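Local coordinates for protein putative superoxide reductase (Thermotoga maritima, PDB 3QZB) that probably reduces superoxide to hydrogen peroxide at an iron centre, using electrons delivered by reduced rubredoxin, at residues V45-T50 with T111-N116; I68-Q73 with Y81-Y86; F88-E93 with G101-E106; G119-L124 with Q137-E142. All coordinates share one frame; numbering follows the deposited sequence.

Interaction 1: V45-T50 with T111-N116; sequences VQIVVT and TVVKLN
V45, Q46 and I47 pair with V113, V112 and T111 as neighbouring antiparallel strands in one sheet of the immunoglobulin-like beta-sandwich. The strand axes approach to 4.8 Å, with their N-to-C directions 139° apart. Four backbone hydrogen bonds make up two closed pairs. V45 N gives to V113 O at 2.8 Å and V113 N returns to V45 O; I47 N gives to T111 O at 2.9 Å, almost straight at 175°, and T111 N returns to I47 O. Between them, in the non-hydrogen-bonded pair Q46–V112, V112 CA lies 3.2 Å from V45 O in a CA-H...O contact. Apolar packing fills the face carrying V45, I47, T111 and V113, which is buried against the other sheet: V45 touches I139, and V49 further along the strand meets I68 and V70. V113 CG2, set between its own backbone N and carbonyl carbon, is flanked by V45 CB at 3.9 Å and I47 CD1 at 3.8 Å. T111 OG1 turns to a hydrogen bond with Y86 OH, and T111 CG2 stands 4.1 Å from I47 CB. Residues V112 to L115 also pair with a strand of the second subunit, which carries the sheet across the interface. On the opposite face the Q46 side chain runs alongside V112; chi2 (-68°) folds CD back, and the amide OE1 of Q46 rests 3.5 Å from V112 CG2.

Interaction 2: I68-Q73 with Y81-Y86; sequences IKVFFQ and YEVGRY
V70 O takes two backbone N-H groups from the facing strand: V83 N at 2.8 Å and, weakly, G84 N at 3.4 Å. This is a classic beta bulge in the antiparallel hairpin of strands 65-74 and 81-87, where V83 and G84 together face V70 and the register slips by one residue. Regular pairing continues to both sides, I68 with Y86 and F72 with Y81. V83 lies beside V70, CB to V70 CG1 at 3.9 Å, and its CG2 packs on F72 CB. A CB on G84 would collide with Y86 OH, which is hydrogen-bonded to T111. On the other face F71 CE1 meets E82 CB at 3.8 Å. K69, with CG between its backbone N and carbonyl carbon (chi1 66°), bends at its end and puts NZ at the edge of the R85 guanidinium, near its plane, 2.9 Å from R85 NH1. Two like charges so close are probably tolerated because R85 also makes salt bridges to E87 and to E82 of the third subunit, and W67 makes cation-pi contacts with both K69 and R85. An alanine in place of R85 would probably cost E87, E82 of the third subunit and E87 of the fourth the guanidinium that bridges them. E82, hydrogen-bonded to N89 of the second subunit and salt-bridged to R85 of the third, has OE2 3.2 Å from K69 CE, but K69 NZ does not touch it.

Interaction 3: F88-E93 with G101-E106; sequences FNAHGE and GAVYTE
Y104 lays its ring against the H91–G92 backbone, where strand 103-115 begins beside the loop after strand 81-87. Near the root, Y104 CB is 4.1 Å from A90 O. CD2 then meets H91 C at 3.6 Å, CE2 passes G92 N, and CZ comes to 3.4 Å from G92 CA; OH, at the tip, is 3.6 Å from the same carbon. G92 CA thus sits over one ring face in a CH-pi contact, 3.8 Å from the centroid and 28° off the ring normal. A CB on G92 would run into Y104 OH, and the positive phi of G92 (79°) also favours glycine. Backbone bonds join the two segments: T105 N to A90 O at 2.8 Å, G92 N to V103 O, and G101 N to G92 O, whose donor stands above the carbonyl plane. F88 crosses T105 at about a right angle, with E106 O over one face of its ring. H91 stacks on H64 and is hydrogen-bonded to N59, which ties the loop to the segments near the iron ligands H57 and H63. Strand 103-115 pairs through V103 to E106 with a strand of the second subunit, where T105 OG1 is hydrogen-bonded to V83 O of that subunit, while the loop also meets R66 of the fourth subunit.

Interaction 4: G119-L124 with Q137-E142; sequences GTIIAL and QKITVE
K138 reaches back over G119 by its torsions: CG lies anti to the backbone N (chi1 -163°), and bends at chi2 (77°) and chi4 bring NZ 3.0 Å from G119 O. That oxygen also accepts I139 N at 2.9 Å, and the two donors come from opposite faces of its carbonyl plane, the lysine one from above it. The K138 shaft crosses the T120 side chain at about a right angle, CD 3.7 Å from T120 OG1. Paired backbone bonds continue the hairpin of strands 119-127 and 131-141: G119 N to I139 O, I121 N to Q137 O at 2.8 Å, and Q137 N back to I121 O. On the buried side I121 and I139 meet at a slant, I121 CG1 4.0 Å from I139 CG2 and its CD1 4.1 Å from that methyl. An alanine at I121 would probably open a gap beside I139, where CG1 and CD1 were, and beside V70, where CG2 was. The contact therefore has two characters: an apolar side that belongs to the sandwich core, and a polar edge where K138, also in a salt bridge to D75, sits at the start of strand 119-127, and its charge is likely to polarise the G119 carbonyl.

Overall arrangement
Interactions 1, 2 and 4 build the beta-sandwich core, their centres 10 to 11 Å apart. Interactions 2 and 4 share a sheet, K69 N lying 2.8 Å from L124 O and F71 N equally near I122 O. Interaction 1 faces them from the other sheet: T111 OG1 is 2.7 Å from Y86 OH, and I47 CD1 3.9 Å from I121 CD1. Interaction 3 uses the start of strand 103-115, whose far end lies in interaction 1, their centres about 25 Å apart. The iron, bound by H29, H57, H63, C127 and H130, lies about 11 Å from the H91 side chain and about 12 Å from that of I68; interactions 1 and 4 are remote from it.

Interaction 1: V45-T50 with T111-N116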
# COMPACT_ATOMS: atom_id res chain seq x y z
N VAL A 45 -17.38 -3.22 -14.20
CA VAL A 45 -16.84 -4.53 -14.54
C VAL A 45 -16.26 -5.13 -13.24
O VAL A 45 -15.40 -4.53 -12.63
CB VAL A 45 -15.72 -4.45 -15.61
CG1 VAL A 45 -15.19 -5.86 -15.95
CG2 VAL A 45 -16.15 -3.70 -16.86
N GLN A 46 -16.70 -6.33 -12.89
CA GLN A 46 -16.12 -7.09 -11.79
C GLN A 46 -14.90 -7.85 -12.27
O GLN A 46 -14.99 -8.63 -13.21
CB GLN A 46 -17.13 -8.09 -11.28
CG GLN A 46 -18.51 -7.62 -10.99
CD GLN A 46 -18.57 -6.70 -9.85
OE1 GLN A 46 -19.11 -5.56 -9.97
NE2 GLN A 46 -18.08 -7.12 -8.71
N ILE A 47 -13.77 -7.65 -11.60
CA ILE A 47 -12.57 -8.43 -11.80
C ILE A 47 -12.22 -9.13 -10.49
O ILE A 47 -12.02 -8.50 -9.46
CB ILE A 47 -11.39 -7.56 -12.25
CG1 ILE A 47 -11.70 -6.79 -13.53
CG2 ILE A 47 -10.12 -8.40 -12.41
CD1 ILE A 47 -10.60 -5.74 -13.89
N VAL A 48 -12.25 -10.47 -10.56
CA VAL A 48 -11.85 -11.29 -9.40
C VAL A 48 -10.45 -11.81 -9.70
O VAL A 48 -10.16 -12.30 -10.80
CB VAL A 48 -12.81 -12.46 -9.15
CG1 VAL A 48 -12.45 -13.16 -7.83
CG2 VAL A 48 -14.25 -11.98 -9.12
N VAL A 49 -9.57 -11.71 -8.70
CA VAL A 49 -8.23 -12.33 -8.83
C VAL A 49 -8.00 -13.17 -7.57
O VAL A 49 -8.25 -12.73 -6.46
CB VAL A 49 -7.11 -11.31 -8.99
CG1 VAL A 49 -5.81 -12.02 -9.28
CG2 VAL A 49 -7.43 -10.28 -10.08
N THR A 50 -7.57 -14.42 -7.80
CA THR A 50 -7.38 -15.40 -6.72
C THR A 50 -6.06 -16.11 -6.88
O THR A 50 -5.73 -16.60 -7.95
CB THR A 50 -8.51 -16.45 -6.78
OG1 THR A 50 -9.79 -15.79 -6.82
CG2 THR A 50 -8.46 -17.40 -5.60
N THR A 111 -12.39 -6.45 -7.41
CA THR A 111 -12.30 -5.01 -7.68
C THR A 111 -13.20 -4.70 -8.87
O THR A 111 -13.57 -5.58 -9.65
CB THR A 111 -10.82 -4.63 -7.92
OG1 THR A 111 -10.64 -3.22 -7.99
CG2 THR A 111 -10.23 -5.21 -9.15
N VAL A 112 -13.65 -3.44 -8.91
CA VAL A 112 -14.63 -3.01 -9.89
C VAL A 112 -14.00 -1.83 -10.66
O VAL A 112 -13.51 -0.89 -10.06
CB VAL A 112 -15.92 -2.58 -9.23
CG1 VAL A 112 -16.91 -2.04 -10.28
CG2 VAL A 112 -16.53 -3.71 -8.45
N VAL A 113 -14.03 -1.95 -11.97
CA VAL A 113 -13.47 -0.90 -12.86
C VAL A 113 -14.55 -0.45 -13.86
O VAL A 113 -15.55 -1.13 -14.07
CB VAL A 113 -12.25 -1.36 -13.64
CG1 VAL A 113 -11.09 -1.67 -12.67
CG2 VAL A 113 -12.52 -2.55 -14.55
N LYS A 114 -14.33 0.74 -14.39
CA LYS A 114 -15.07 1.23 -15.56
C LYS A 114 -14.03 1.48 -16.63
O LYS A 114 -13.08 2.23 -16.40
CB LYS A 114 -15.82 2.49 -15.22
CG LYS A 114 -16.94 2.35 -14.24
CD LYS A 114 -17.57 3.66 -13.93
CE LYS A 114 -18.77 3.62 -13.03
NZ LYS A 114 -19.40 4.99 -12.97
N LEU A 115 -14.20 0.83 -17.78
CA LEU A 115 -13.25 0.93 -18.88
C LEU A 115 -13.88 1.66 -20.06
O LEU A 115 -15.05 1.45 -20.38
CB LEU A 115 -12.78 -0.44 -19.38
CG LEU A 115 -12.18 -1.35 -18.33
CD1 LEU A 115 -11.99 -2.73 -18.88
CD2 LEU A 115 -10.92 -0.75 -17.74
N ASN A 116 -13.10 2.47 -20.76
CA ASN A 116 -13.64 3.04 -21.97
C ASN A 116 -12.90 2.79 -23.21
O ASN A 116 -13.32 3.25 -24.28
CB ASN A 116 -14.03 4.47 -21.75
CG ASN A 116 -12.85 5.28 -21.45
OD1 ASN A 116 -12.06 5.57 -22.34
ND2 ASN A 116 -12.70 5.66 -20.20

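Interaction 2: I68-Q73 with Y81-Y86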
# COMPACT_ATOMS: atom_id res chain seq x y z
N ILE A 68 -2.07 -8.88 -4.20
CA ILE A 68 -2.32 -8.91 -5.63
C ILE A 68 -2.40 -7.44 -6.07
O ILE A 68 -3.02 -6.63 -5.35
CB ILE A 68 -3.65 -9.60 -5.93
CG1 ILE A 68 -3.53 -11.12 -5.72
CG2 ILE A 68 -4.16 -9.26 -7.35
CD1 ILE A 68 -4.87 -11.81 -5.54
N LYS A 69 -1.79 -7.10 -7.20
CA LYS A 69 -2.09 -5.83 -7.85
C LYS A 69 -2.53 -6.11 -9.23
O LYS A 69 -2.22 -7.14 -9.83
CB LYS A 69 -0.98 -4.79 -7.69
CG LYS A 69 0.31 -5.11 -8.36
CD LYS A 69 1.32 -3.95 -8.28
CE LYS A 69 1.60 -3.38 -6.91
NZ LYS A 69 2.01 -4.39 -5.86
N VAL A 70 -3.31 -5.17 -9.79
CA VAL A 70 -3.87 -5.30 -11.12
C VAL A 70 -3.46 -4.06 -11.92
O VAL A 70 -3.51 -2.95 -11.42
CB VAL A 70 -5.37 -5.42 -11.07
CG1 VAL A 70 -6.03 -5.40 -12.49
CG2 VAL A 70 -5.80 -6.70 -10.30
N PHE A 71 -3.02 -4.29 -13.14
CA PHE A 71 -2.73 -3.26 -14.11
C PHE A 71 -3.70 -3.40 -15.30
O PHE A 71 -4.13 -4.50 -15.64
CB PHE A 71 -1.29 -3.35 -14.63
CG PHE A 71 -0.26 -3.01 -13.56
CD1 PHE A 71 0.16 -1.70 -13.38
CD2 PHE A 71 0.31 -4.01 -12.78
CE1 PHE A 71 1.06 -1.38 -12.41
CE2 PHE A 71 1.27 -3.70 -11.79
CZ PHE A 71 1.65 -2.39 -11.64
N PHE A 72 -3.94 -2.27 -15.94
CA PHE A 72 -4.66 -2.23 -17.20
C PHE A 72 -3.74 -1.62 -18.26
O PHE A 72 -3.18 -0.54 -18.05
CB PHE A 72 -5.94 -1.43 -17.09
CG PHE A 72 -6.77 -1.45 -18.33
CD1 PHE A 72 -7.37 -2.62 -18.77
CD2 PHE A 72 -6.94 -0.32 -19.13
CE1 PHE A 72 -8.14 -2.66 -19.93
CE2 PHE A 72 -7.69 -0.38 -20.27
CZ PHE A 72 -8.31 -1.53 -20.66
N GLN A 73 -3.63 -2.31 -19.39
CA GLN A 73 -2.80 -1.88 -20.53
C GLN A 73 -3.75 -1.55 -21.69
O GLN A 73 -4.27 -2.49 -22.30
CB GLN A 73 -1.81 -2.97 -20.91
CG GLN A 73 -0.57 -2.47 -21.62
CD GLN A 73 -0.89 -1.88 -22.96
OE1 GLN A 73 -1.36 -2.59 -23.85
NE2 GLN A 73 -0.62 -0.60 -23.14
N TYR A 81 -1.41 1.08 -16.34
CA TYR A 81 -2.03 1.85 -15.31
C TYR A 81 -2.37 0.93 -14.17
O TYR A 81 -2.96 -0.13 -14.38
CB TYR A 81 -3.29 2.61 -15.81
CG TYR A 81 -2.94 3.46 -17.01
CD1 TYR A 81 -2.47 4.73 -16.86
CD2 TYR A 81 -2.89 2.91 -18.26
CE1 TYR A 81 -2.03 5.47 -17.97
CE2 TYR A 81 -2.48 3.63 -19.34
CZ TYR A 81 -2.06 4.93 -19.20
OH TYR A 81 -1.61 5.66 -20.28
N GLU A 82 -1.97 1.31 -12.95
CA GLU A 82 -2.25 0.50 -11.78
C GLU A 82 -3.72 0.67 -11.42
O GLU A 82 -4.16 1.73 -10.98
CB GLU A 82 -1.36 0.91 -10.60
CG GLU A 82 -1.43 -0.09 -9.43
CD GLU A 82 -0.50 0.26 -8.29
OE1 GLU A 82 -0.67 1.38 -7.74
OE2 GLU A 82 0.37 -0.59 -7.94
N VAL A 83 -4.49 -0.36 -11.65
CA VAL A 83 -5.89 -0.40 -11.23
C VAL A 83 -6.02 -0.37 -9.71
O VAL A 83 -6.84 0.32 -9.15
CB VAL A 83 -6.59 -1.64 -11.84
CG1 VAL A 83 -7.94 -1.95 -11.20
CG2 VAL A 83 -6.71 -1.48 -13.35
N GLY A 84 -5.14 -1.14 -9.03
CA GLY A 84 -5.18 -1.18 -7.59
C GLY A 84 -4.12 -2.14 -7.06
O GLY A 84 -3.59 -2.91 -7.79
N ARG A 85 -3.87 -1.98 -5.75
CA ARG A 85 -3.05 -2.92 -4.98
C ARG A 85 -3.92 -3.36 -3.83
O ARG A 85 -4.54 -2.52 -3.14
CB ARG A 85 -1.76 -2.26 -4.48
CG ARG A 85 -0.92 -3.20 -3.56
CD ARG A 85 0.36 -2.53 -3.17
NE ARG A 85 1.06 -3.15 -2.04
CZ ARG A 85 2.33 -3.59 -2.07
NH1 ARG A 85 2.99 -3.85 -3.21
NH2 ARG A 85 2.94 -3.84 -0.91
N TYR A 86 -3.98 -4.68 -3.62
CA TYR A 86 -4.91 -5.29 -2.67
C TYR A 86 -4.09 -6.18 -1.73
O TYR A 86 -3.54 -7.21 -2.16
CB TYR A 86 -5.97 -6.11 -3.45
CG TYR A 86 -6.57 -5.33 -4.62
CD1 TYR A 86 -7.55 -4.36 -4.39
CD2 TYR A 86 -6.07 -5.48 -5.89
CE1 TYR A 86 -8.04 -3.56 -5.46
CE2 TYR A 86 -6.57 -4.69 -6.93
CZ TYR A 86 -7.52 -3.75 -6.73
OH TYR A 86 -7.96 -3.01 -7.81

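Interaction 3: F88-E93 with G101-E106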
# COMPACT_ATOMS: atom_id res chain seq x y z
N PHE A 88 -3.29 -8.38 1.71
CA PHE A 88 -3.88 -9.41 2.58
C PHE A 88 -2.97 -9.48 3.80
O PHE A 88 -1.87 -10.07 3.66
CB PHE A 88 -3.95 -10.73 1.83
CG PHE A 88 -4.52 -10.57 0.43
CD1 PHE A 88 -5.81 -10.04 0.24
CD2 PHE A 88 -3.78 -10.90 -0.67
CE1 PHE A 88 -6.28 -9.85 -1.06
CE2 PHE A 88 -4.28 -10.67 -1.94
CZ PHE A 88 -5.54 -10.15 -2.12
N ASN A 89 -3.37 -8.85 4.91
CA ASN A 89 -2.41 -8.49 5.92
C ASN A 89 -2.53 -9.21 7.25
O ASN A 89 -1.76 -8.93 8.17
CB ASN A 89 -2.36 -6.98 6.12
CG ASN A 89 -1.82 -6.26 4.90
OD1 ASN A 89 -1.17 -6.90 4.06
ND2 ASN A 89 -2.07 -4.95 4.78
N ALA A 90 -3.48 -10.14 7.39
CA ALA A 90 -3.62 -10.94 8.60
C ALA A 90 -3.27 -12.38 8.28
O ALA A 90 -3.80 -12.95 7.31
CB ALA A 90 -5.04 -10.85 9.14
N HIS A 91 -2.38 -12.96 9.08
CA HIS A 91 -1.88 -14.31 8.84
C HIS A 91 -1.73 -15.09 10.15
O HIS A 91 -0.79 -15.87 10.29
CB HIS A 91 -0.58 -14.33 8.04
CG HIS A 91 -0.61 -13.40 6.88
ND1 HIS A 91 -1.31 -13.66 5.73
CD2 HIS A 91 -0.08 -12.18 6.74
CE1 HIS A 91 -1.20 -12.61 4.92
NE2 HIS A 91 -0.44 -11.71 5.51
N GLY A 92 -2.65 -14.88 11.08
CA GLY A 92 -2.65 -15.67 12.33
C GLY A 92 -1.65 -15.22 13.38
O GLY A 92 -1.51 -15.91 14.40
N GLU A 93 -0.93 -14.14 13.16
CA GLU A 93 0.01 -13.60 14.12
C GLU A 93 -0.68 -13.17 15.38
O GLU A 93 -1.77 -12.61 15.31
CB GLU A 93 0.69 -12.37 13.53
CG GLU A 93 1.26 -12.66 12.18
CD GLU A 93 0.35 -12.32 11.01
OE1 GLU A 93 -0.87 -12.13 11.21
OE2 GLU A 93 0.84 -12.29 9.87
N GLY A 101 -3.51 -16.64 16.17
CA GLY A 101 -4.31 -15.43 16.19
C GLY A 101 -5.73 -15.65 15.65
O GLY A 101 -6.10 -16.70 15.09
N ALA A 102 -6.54 -14.62 15.79
CA ALA A 102 -7.97 -14.69 15.50
C ALA A 102 -8.33 -14.58 14.03
O ALA A 102 -9.49 -14.84 13.72
CB ALA A 102 -8.69 -13.62 16.27
N VAL A 103 -7.41 -14.09 13.18
CA VAL A 103 -7.84 -13.66 11.85
C VAL A 103 -6.78 -13.93 10.80
O VAL A 103 -5.56 -13.72 10.99
CB VAL A 103 -8.28 -12.18 11.81
CG1 VAL A 103 -7.22 -11.24 12.41
CG2 VAL A 103 -8.73 -11.71 10.42
N TYR A 104 -7.26 -14.37 9.62
CA TYR A 104 -6.46 -14.59 8.41
C TYR A 104 -7.17 -13.94 7.24
O TYR A 104 -8.38 -14.06 7.12
CB TYR A 104 -6.35 -16.10 8.08
CG TYR A 104 -5.65 -16.91 9.16
CD1 TYR A 104 -6.31 -17.28 10.32
CD2 TYR A 104 -4.34 -17.30 9.00
CE1 TYR A 104 -5.66 -17.99 11.32
CE2 TYR A 104 -3.69 -18.04 10.01
CZ TYR A 104 -4.35 -18.36 11.18
OH TYR A 104 -3.66 -19.08 12.14
N THR A 105 -6.39 -13.31 6.35
CA THR A 105 -6.93 -12.73 5.12
C THR A 105 -6.49 -13.58 3.95
O THR A 105 -5.28 -13.74 3.70
CB THR A 105 -6.45 -11.30 4.89
OG1 THR A 105 -6.58 -10.60 6.13
CG2 THR A 105 -7.25 -10.68 3.75
N GLU A 106 -7.46 -14.14 3.21
CA GLU A 106 -7.17 -14.98 2.07
C GLU A 106 -6.83 -14.17 0.83
O GLU A 106 -7.34 -13.06 0.65
CB GLU A 106 -8.33 -15.94 1.76
CG GLU A 106 -8.61 -16.94 2.90
CD GLU A 106 -7.48 -17.94 3.05
OE1 GLU A 106 -7.32 -18.74 2.13
OE2 GLU A 106 -6.72 -17.91 4.02
O HOH W 1 -4.54 -13.33 13.61

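Interaction 4: G119-L124 with Q137-E142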
# COMPACT_ATOMS: atom_id res chain seq x y z
N GLY A 119 -8.30 -3.33 -23.87
CA GLY A 119 -6.97 -3.48 -23.36
C GLY A 119 -6.73 -4.85 -22.79
O GLY A 119 -7.45 -5.79 -23.13
N THR A 120 -5.71 -4.94 -21.95
CA THR A 120 -5.28 -6.16 -21.29
C THR A 120 -5.23 -5.94 -19.81
O THR A 120 -4.67 -4.95 -19.33
CB THR A 120 -3.93 -6.62 -21.81
OG1 THR A 120 -3.98 -6.76 -23.23
CG2 THR A 120 -3.50 -7.95 -21.23
N ILE A 121 -5.84 -6.87 -19.06
CA ILE A 121 -5.75 -6.92 -17.59
C ILE A 121 -4.52 -7.77 -17.23
O ILE A 121 -4.38 -8.87 -17.74
CB ILE A 121 -7.03 -7.55 -16.99
CG1 ILE A 121 -8.29 -6.78 -17.36
CG2 ILE A 121 -6.88 -7.72 -15.46
CD1 ILE A 121 -9.59 -7.58 -17.17
N ILE A 122 -3.64 -7.25 -16.39
CA ILE A 122 -2.45 -7.94 -15.89
C ILE A 122 -2.56 -8.04 -14.37
O ILE A 122 -2.77 -7.05 -13.69
CB ILE A 122 -1.16 -7.24 -16.31
CG1 ILE A 122 -1.04 -7.05 -17.84
CG2 ILE A 122 0.04 -8.03 -15.80
CD1 ILE A 122 0.13 -6.14 -18.23
N ALA A 123 -2.46 -9.26 -13.86
CA ALA A 123 -2.43 -9.50 -12.42
C ALA A 123 -0.98 -9.86 -12.02
O ALA A 123 -0.32 -10.66 -12.70
CB ALA A 123 -3.36 -10.66 -12.05
N LEU A 124 -0.55 -9.25 -10.92
CA LEU A 124 0.77 -9.52 -10.33
C LEU A 124 0.52 -9.85 -8.87
O LEU A 124 -0.15 -9.12 -8.15
CB LEU A 124 1.64 -8.29 -10.44
CG LEU A 124 3.11 -8.42 -9.97
CD1 LEU A 124 3.91 -9.25 -10.87
CD2 LEU A 124 3.72 -7.03 -9.79
N GLN A 137 -5.02 -11.21 -19.30
CA GLN A 137 -6.24 -11.56 -20.05
C GLN A 137 -6.67 -10.31 -20.82
O GLN A 137 -6.80 -9.24 -20.25
CB GLN A 137 -7.39 -11.96 -19.04
CG GLN A 137 -8.60 -12.47 -19.56
CD GLN A 137 -9.29 -13.13 -18.51
OE1 GLN A 137 -8.73 -14.04 -17.85
NE2 GLN A 137 -10.48 -12.72 -18.30
N LYS A 138 -7.01 -10.50 -22.10
CA LYS A 138 -7.60 -9.43 -22.89
C LYS A 138 -9.02 -9.12 -22.45
O LYS A 138 -9.75 -10.03 -22.05
CB LYS A 138 -7.64 -9.86 -24.34
CG LYS A 138 -7.85 -8.78 -25.37
CD LYS A 138 -6.51 -8.00 -25.57
CE LYS A 138 -6.63 -6.79 -26.52
NZ LYS A 138 -7.77 -5.86 -26.12
N ILE A 139 -9.43 -7.85 -22.57
CA ILE A 139 -10.83 -7.44 -22.39
C ILE A 139 -11.16 -6.48 -23.53
O ILE A 139 -10.41 -5.55 -23.84
CB ILE A 139 -11.13 -6.89 -20.99
CG1 ILE A 139 -12.63 -6.68 -20.79
CG2 ILE A 139 -10.25 -5.66 -20.71
CD1 ILE A 139 -13.03 -6.52 -19.31
N THR A 140 -12.32 -6.74 -24.14
CA THR A 140 -12.79 -5.91 -25.26
C THR A 140 -13.88 -4.99 -24.70
O THR A 140 -14.79 -5.42 -23.96
CB THR A 140 -13.37 -6.79 -26.35
OG1 THR A 140 -12.32 -7.63 -26.86
CG2 THR A 140 -13.95 -5.97 -27.49
N VAL A 141 -13.82 -3.70 -25.05
CA VAL A 141 -14.78 -2.71 -24.61
C VAL A 141 -15.47 -2.17 -25.86
O VAL A 141 -14.81 -1.82 -26.84
CB VAL A 141 -14.07 -1.58 -23.85
CG1 VAL A 141 -15.07 -0.53 -23.40
CG2 VAL A 141 -13.28 -2.18 -22.64
N GLU A 142 -16.77 -2.08 -25.83
CA GLU A 142 -17.55 -1.48 -26.92
C GLU A 142 -17.06 -0.08 -27.20
O GLU A 142 -16.68 0.67 -26.30
CB GLU A 142 -19.03 -1.45 -26.58
CG GLU A 142 -19.70 -2.80 -26.59
CD GLU A 142 -21.17 -2.83 -26.39
OE1 GLU A 142 -21.75 -1.79 -26.03
OE2 GLU A 142 -21.74 -3.93 -26.53